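PDB 3THA: tryptophan synthase alpha chain from Campylobacter jejuni, which probably catalyses the aldol cleavage of indoleglycerol phosphate to indole and glyceraldehyde 3-phosphate, the alpha-subunit half of the last step in tryptophan biosynthesis. Local coordinates for residues 5-10 against 165-170; 126-131 against 154-159. One frame throughout, in Å; residues are numbered along the deposited sequence.

Interaction 1 (5-10 against 165-170)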
loop_
_atom_site.group_PDB
_atom_site.type_symbol
_atom_site.label_atom_id
_atom_site.label_comp_id
_atom_site.label_asym_id
_atom_site.label_seq_id
_atom_site.Cartn_x
_atom_site.Cartn_y
_atom_site.Cartn_z
ATOM N N VAL B 5 9.090 1.652 -25.810
ATOM C CA VAL B 5 10.359 1.051 -25.394
ATOM C C VAL B 5 10.337 -0.486 -25.535
ATOM O O VAL B 5 9.368 -1.131 -25.144
ATOM C CB VAL B 5 10.843 1.606 -23.993
ATOM C CG1 VAL B 5 11.439 0.514 -23.082
ATOM C CG2 VAL B 5 11.821 2.812 -24.188
ATOM N N ASP B 6 11.372 -1.055 -26.153
ATOM C CA ASP B 6 11.535 -2.502 -26.121
ATOM C C ASP B 6 12.450 -2.822 -24.953
ATOM O O ASP B 6 13.638 -2.513 -24.993
ATOM C CB ASP B 6 12.097 -3.043 -27.431
ATOM C CG ASP B 6 12.443 -4.535 -27.360
ATOM O OD1 ASP B 6 12.648 -5.159 -28.427
ATOM O OD2 ASP B 6 12.531 -5.096 -26.246
ATOM N N PHE B 7 11.891 -3.450 -23.926
ATOM C CA PHE B 7 12.628 -3.666 -22.704
ATOM C C PHE B 7 13.774 -4.637 -22.844
ATOM O O PHE B 7 14.768 -4.551 -22.110
ATOM C CB PHE B 7 11.704 -4.134 -21.583
ATOM C CG PHE B 7 11.217 -3.035 -20.702
ATOM C CD1 PHE B 7 11.950 -2.631 -19.608
ATOM C CD2 PHE B 7 10.022 -2.385 -20.977
ATOM C CE1 PHE B 7 11.471 -1.598 -18.777
ATOM C CE2 PHE B 7 9.544 -1.362 -20.153
ATOM C CZ PHE B 7 10.245 -0.980 -19.057
ATOM N N ARG B 8 13.631 -5.573 -23.776
ATOM C CA ARG B 8 14.666 -6.565 -24.006
ATOM C C ARG B 8 15.992 -5.935 -24.421
ATOM O O ARG B 8 17.053 -6.636 -24.502
ATOM C CB ARG B 8 14.188 -7.570 -25.045
ATOM C CG ARG B 8 13.491 -8.724 -24.416
ATOM C CD ARG B 8 13.663 -10.022 -25.215
ATOM N NE ARG B 8 12.848 -11.042 -24.570
ATOM C CZ ARG B 8 11.522 -11.082 -24.634
ATOM N NH1 ARG B 8 10.835 -10.169 -25.331
ATOM N NH2 ARG B 8 10.881 -12.030 -23.977
ATOM N N LYS B 9 15.925 -4.623 -24.694
ATOM C CA LYS B 9 17.120 -3.816 -25.042
ATOM C C LYS B 9 17.898 -3.291 -23.831
ATOM O O LYS B 9 18.909 -2.603 -23.995
ATOM C CB LYS B 9 16.752 -2.663 -25.994
ATOM C CG LYS B 9 17.024 -2.998 -27.469
ATOM C CD LYS B 9 16.019 -2.350 -28.424
ATOM C CE LYS B 9 15.878 -3.210 -29.686
ATOM N NZ LYS B 9 14.427 -3.481 -29.988
ATOM N N PHE B 10 17.430 -3.628 -22.626
ATOM C CA PHE B 10 17.954 -3.055 -21.396
ATOM C C PHE B 10 18.693 -4.037 -20.508
ATOM O O PHE B 10 19.178 -3.662 -19.446
ATOM C CB PHE B 10 16.827 -2.361 -20.624
ATOM C CG PHE B 10 16.484 -1.008 -21.173
ATOM C CD1 PHE B 10 15.479 -0.865 -22.128
ATOM C CD2 PHE B 10 17.207 0.119 -20.780
ATOM C CE1 PHE B 10 15.181 0.392 -22.671
ATOM C CE2 PHE B 10 16.905 1.380 -21.310
ATOM C CZ PHE B 10 15.887 1.518 -22.259
ATOM N N LYS B 165 2.003 -3.774 -22.961
ATOM C CA LYS B 165 3.221 -3.144 -23.421
ATOM C C LYS B 165 4.260 -3.134 -22.278
ATOM O O LYS B 165 3.909 -3.153 -21.090
ATOM C CB LYS B 165 2.927 -1.725 -23.917
ATOM C CG LYS B 165 1.780 -1.589 -24.998
ATOM C CD LYS B 165 2.197 -1.949 -26.446
ATOM C CE LYS B 165 1.138 -1.495 -27.491
ATOM N NZ LYS B 165 0.564 -0.118 -27.136
ATOM N N GLY B 166 5.535 -3.151 -22.633
ATOM C CA GLY B 166 6.600 -3.091 -21.629
ATOM C C GLY B 166 7.105 -4.428 -21.151
ATOM O O GLY B 166 7.910 -5.075 -21.847
ATOM N N PHE B 167 6.616 -4.855 -19.983
ATOM C CA PHE B 167 6.929 -6.163 -19.421
ATOM C C PHE B 167 5.732 -6.616 -18.611
ATOM O O PHE B 167 4.938 -5.796 -18.224
ATOM C CB PHE B 167 8.230 -6.126 -18.567
ATOM C CG PHE B 167 8.149 -5.276 -17.298
ATOM C CD1 PHE B 167 8.558 -3.949 -17.305
ATOM C CD2 PHE B 167 7.695 -5.823 -16.089
ATOM C CE1 PHE B 167 8.525 -3.162 -16.148
ATOM C CE2 PHE B 167 7.659 -5.051 -14.886
ATOM C CZ PHE B 167 8.076 -3.722 -14.919
ATOM N N ILE B 168 5.578 -7.914 -18.387
ATOM C CA ILE B 168 4.549 -8.387 -17.493
ATOM C C ILE B 168 5.128 -8.452 -16.100
ATOM O O ILE B 168 6.235 -8.967 -15.906
ATOM C CB ILE B 168 3.985 -9.774 -17.893
ATOM C CG1 ILE B 168 3.695 -9.825 -19.401
ATOM C CG2 ILE B 168 2.720 -10.080 -17.076
ATOM C CD1 ILE B 168 2.717 -8.773 -19.865
ATOM N N TYR B 169 4.373 -7.916 -15.137
ATOM C CA TYR B 169 4.775 -7.913 -13.757
ATOM C C TYR B 169 4.058 -9.080 -13.145
ATOM O O TYR B 169 2.877 -8.967 -12.784
ATOM C CB TYR B 169 4.332 -6.621 -13.096
ATOM C CG TYR B 169 5.061 -6.223 -11.803
ATOM C CD1 TYR B 169 5.261 -7.143 -10.766
ATOM C CD2 TYR B 169 5.527 -4.919 -11.619
ATOM C CE1 TYR B 169 5.928 -6.786 -9.600
ATOM C CE2 TYR B 169 6.227 -4.557 -10.442
ATOM C CZ TYR B 169 6.392 -5.494 -9.437
ATOM O OH TYR B 169 7.036 -5.152 -8.252
ATOM N N LEU B 170 4.762 -10.210 -13.055
ATOM C CA LEU B 170 4.302 -11.390 -12.339
ATOM C C LEU B 170 4.571 -11.333 -10.818
ATOM O O LEU B 170 5.699 -11.547 -10.373
ATOM C CB LEU B 170 4.926 -12.661 -12.916
ATOM C CG LEU B 170 4.359 -13.929 -12.259
ATOM C CD1 LEU B 170 2.787 -13.941 -12.175
ATOM C CD2 LEU B 170 4.841 -15.173 -12.931
#

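Interaction 2 (126-131 against 154-159)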
loop_
_atom_site.group_PDB
_atom_site.type_symbol
_atom_site.label_atom_id
_atom_site.label_comp_id
_atom_site.label_asym_id
_atom_site.label_seq_id
_atom_site.Cartn_x
_atom_site.Cartn_y
_atom_site.Cartn_z
ATOM N N SER B 126 -6.816 -0.950 -10.880
ATOM C CA SER B 126 -7.215 -2.131 -11.652
ATOM C C SER B 126 -7.342 -1.805 -13.149
ATOM O O SER B 126 -7.435 -0.631 -13.560
ATOM C CB SER B 126 -8.559 -2.699 -11.175
ATOM O OG SER B 126 -9.593 -1.836 -11.604
ATOM N N PHE B 127 -7.371 -2.858 -13.964
ATOM C CA PHE B 127 -7.433 -2.661 -15.404
ATOM C C PHE B 127 -8.671 -1.847 -15.825
ATOM O O PHE B 127 -8.614 -0.949 -16.684
ATOM C CB PHE B 127 -7.435 -4.007 -16.104
ATOM C CG PHE B 127 -7.610 -3.894 -17.590
ATOM C CD1 PHE B 127 -8.889 -4.014 -18.162
ATOM C CD2 PHE B 127 -6.509 -3.594 -18.412
ATOM C CE1 PHE B 127 -9.057 -3.875 -19.538
ATOM C CE2 PHE B 127 -6.661 -3.447 -19.797
ATOM C CZ PHE B 127 -7.939 -3.588 -20.367
ATOM N N GLU B 128 -9.790 -2.196 -15.220
ATOM C CA GLU B 128 -11.068 -1.570 -15.495
ATOM C C GLU B 128 -11.086 -0.056 -15.209
ATOM O O GLU B 128 -11.903 0.658 -15.816
ATOM C CB GLU B 128 -12.149 -2.275 -14.674
ATOM C CG GLU B 128 -12.525 -3.678 -15.224
ATOM C CD GLU B 128 -11.617 -4.848 -14.713
ATOM O OE1 GLU B 128 -10.645 -4.628 -13.919
ATOM O OE2 GLU B 128 -11.904 -6.010 -15.133
ATOM N N GLU B 129 -10.210 0.414 -14.299
ATOM C CA GLU B 129 -10.150 1.828 -13.909
ATOM C C GLU B 129 -9.172 2.573 -14.774
ATOM O O GLU B 129 -9.130 3.795 -14.765
ATOM C CB GLU B 129 -9.702 1.992 -12.456
ATOM C CG GLU B 129 -10.752 1.770 -11.413
ATOM C CD GLU B 129 -10.147 1.751 -10.018
ATOM O OE1 GLU B 129 -9.931 2.841 -9.415
ATOM O OE2 GLU B 129 -9.868 0.634 -9.527
ATOM N N SER B 130 -8.384 1.825 -15.527
ATOM C CA SER B 130 -7.250 2.379 -16.247
ATOM C C SER B 130 -7.524 3.181 -17.506
ATOM O O SER B 130 -6.604 3.801 -18.030
ATOM C CB SER B 130 -6.287 1.247 -16.582
ATOM O OG SER B 130 -5.827 0.631 -15.381
ATOM N N ASP B 131 -8.765 3.189 -17.993
ATOM C CA ASP B 131 -9.047 3.566 -19.387
ATOM C C ASP B 131 -8.427 4.890 -19.775
ATOM O O ASP B 131 -7.788 4.982 -20.807
ATOM C CB ASP B 131 -10.575 3.508 -19.719
ATOM C CG ASP B 131 -11.168 2.092 -19.505
ATOM O OD1 ASP B 131 -10.393 1.160 -19.114
ATOM O OD2 ASP B 131 -12.399 1.897 -19.685
ATOM N N LYS B 154 -6.676 -18.109 -16.001
ATOM C CA LYS B 154 -6.044 -18.239 -17.324
ATOM C C LYS B 154 -6.650 -17.249 -18.309
ATOM O O LYS B 154 -5.918 -16.466 -18.899
ATOM C CB LYS B 154 -6.107 -19.671 -17.881
ATOM C CG LYS B 154 -5.152 -19.873 -19.064
ATOM C CD LYS B 154 -5.571 -20.993 -19.988
ATOM C CE LYS B 154 -5.147 -22.363 -19.449
ATOM N NZ LYS B 154 -6.082 -23.400 -19.952
ATOM N N GLU B 155 -7.983 -17.238 -18.427
ATOM C CA GLU B 155 -8.672 -16.335 -19.353
ATOM C C GLU B 155 -8.481 -14.844 -19.008
ATOM O O GLU B 155 -8.459 -13.986 -19.889
ATOM C CB GLU B 155 -10.150 -16.703 -19.450
ATOM C CG GLU B 155 -11.021 -16.289 -18.244
ATOM C CD GLU B 155 -11.009 -17.298 -17.082
ATOM O OE1 GLU B 155 -10.272 -18.341 -17.171
ATOM O OE2 GLU B 155 -11.747 -17.033 -16.082
ATOM N N ARG B 156 -8.333 -14.524 -17.735
ATOM C CA ARG B 156 -8.106 -13.144 -17.350
ATOM C C ARG B 156 -6.663 -12.737 -17.741
ATOM O O ARG B 156 -6.387 -11.590 -18.083
ATOM C CB ARG B 156 -8.424 -12.965 -15.846
ATOM C CG ARG B 156 -8.044 -11.596 -15.247
ATOM C CD ARG B 156 -9.142 -10.552 -15.397
ATOM N NE ARG B 156 -8.779 -9.280 -14.767
ATOM C CZ ARG B 156 -9.206 -8.074 -15.170
ATOM N NH1 ARG B 156 -10.031 -7.952 -16.223
ATOM N NH2 ARG B 156 -8.805 -6.980 -14.513
ATOM N N VAL B 157 -5.757 -13.708 -17.753
ATOM C CA VAL B 157 -4.365 -13.444 -18.118
ATOM C C VAL B 157 -4.255 -13.195 -19.629
ATOM O O VAL B 157 -3.617 -12.236 -20.067
ATOM C CB VAL B 157 -3.426 -14.627 -17.680
ATOM C CG1 VAL B 157 -2.026 -14.492 -18.269
ATOM C CG2 VAL B 157 -3.384 -14.754 -16.163
ATOM N N LYS B 158 -4.856 -14.077 -20.416
ATOM C CA LYS B 158 -4.914 -13.912 -21.874
ATOM C C LYS B 158 -5.434 -12.498 -22.210
ATOM O O LYS B 158 -4.816 -11.756 -22.975
ATOM C CB LYS B 158 -5.759 -15.032 -22.498
ATOM C CG LYS B 158 -6.109 -14.875 -23.975
ATOM C CD LYS B 158 -6.420 -16.244 -24.632
ATOM C CE LYS B 158 -7.072 -16.122 -26.027
ATOM N NZ LYS B 158 -6.137 -15.708 -27.142
ATOM N N LYS B 159 -6.544 -12.116 -21.601
ATOM C CA LYS B 159 -7.090 -10.790 -21.789
ATOM C C LYS B 159 -6.180 -9.618 -21.306
ATOM O O LYS B 159 -6.095 -8.580 -21.974
ATOM C CB LYS B 159 -8.484 -10.737 -21.165
ATOM C CG LYS B 159 -9.021 -9.367 -20.957
ATOM C CD LYS B 159 -10.289 -9.367 -20.088
ATOM C CE LYS B 159 -10.570 -7.941 -19.547
ATOM N NZ LYS B 159 -10.778 -6.939 -20.660
#

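Interaction 1 (5-10 against 165-170)
The backbones of 5-10 and 165-170 come nearest at F7 and G166, whose CA atoms lie 6.2 Å apart, where a short 3-10 turn ahead of the first strand faces the lead-in to strand 168-171. This is a TIM barrel, and the contact sits at the N-terminal ends of its strands: F7 also rests on C118 and on P201, in the loops and strand starts round that mouth. The central interaction is a T-shaped pair of phenylalanines. F167 presents the CD1-CE1 side of its ring to the face of F7, with centroids 5.2 Å apart and planes at 82°. CD1 of F167 stands over the middle of the F7 ring, 3.8 Å from CZ. On the opposite face, nearer the rim, lies CG1 of V5, so F7 is sandwiched between its near neighbour in sequence and a residue far along the chain. F167 reaches this position with CG between its own backbone N and carbonyl carbon (chi1 66°), and its ring also meets that of F203 and packs on I145. The F167 side chain lies about 4 Å from that of E46, the predicted proton acceptor, which places it on the barrel-interior side of the contact. G166 lies alongside F7, its CA 3.6 Å from CD2; at its backbone angles a CB would jam against K165 O, reason enough for glycine, and would also crowd F7 CE2. The turn carrying F7 is braced on its outer side by a salt bridge, K9 NZ to D6 OD1 at 2.9 Å, the lysine arriving from above the carboxylate plane, while R8 NH1 bonds to the carbonyl of N199. G166 O approaches the F7 ring obliquely, 3.5 Å from CD2.

Interaction 2 (126-131 against 154-159)
E128 OE2 and R156 NH1 form a salt bridge of 2.9 Å between the loop after strand 117-121 and helix 154-161, two neighbouring beta-alpha units on the outside of the TIM barrel. The second carboxylate oxygen joins in less well: R156 NH2 donates to E128 OE1 over 3.0 Å, but the N-H points poorly at it (132°) and the bond is weak. The two charged groups come from opposite directions; their planes are nearly parallel, 15° apart, but stepped, so the carboxylate meets the guanidinium obliquely and not edge-on in a common plane. R156 extends from the helix with CG anti to its backbone N, then bends at chi2 (87°), which carries the guanidinium across to the loop. E128 folds in the same way at chi2, bringing its carboxylate round to meet it. Obliquely to the guanidinium, CB of F127 comes within 3.6 Å of R156 NH2, giving it an apolar neighbour as well as a charged one. Three residues on, just under a helical turn, K159 approaches the same phenylalanine obliquely, NZ 3.7 Å from CE1.

The loop that carries E128 is itself tied down. S126 O accepts from S130 OG at 2.7 Å and from E129 N at 3.1 Å, the two donors reaching it from opposite faces of the carbonyl plane, and S126 OG bonds to the anti side of E129 OE2. S126 and E129 also pack against N98 of the second subunit. K159 NZ stands 5.7 Å from E128 OE2, too far to pair but close enough that its charge probably adds to the favourable field round the carboxylate. With R156 paired to it and K159 not far off, E128 is probably ionised and the attachment of loop to helix largely electrostatic, softened by solvent.

From the N terminus, the chain runs through the turn at 5-10 and then round five strands of the barrel before 165-170 returns to it; interaction 1 closes that long loop of 154 residues. Interaction 2 is nested wholly inside it: the loop at 126-131, helix 131-140 and strand 143-148 lead to helix 154-161, so only 22 residues separate its two sides. Helix 154-161 then runs on to strand 168-171, linking the two. Interaction 1 joins the N-terminal segment to the buried start of that strand, whereas interaction 2 ties adjacent beta-alpha units at the surface. Their centres are 18 Å apart and they do not touch.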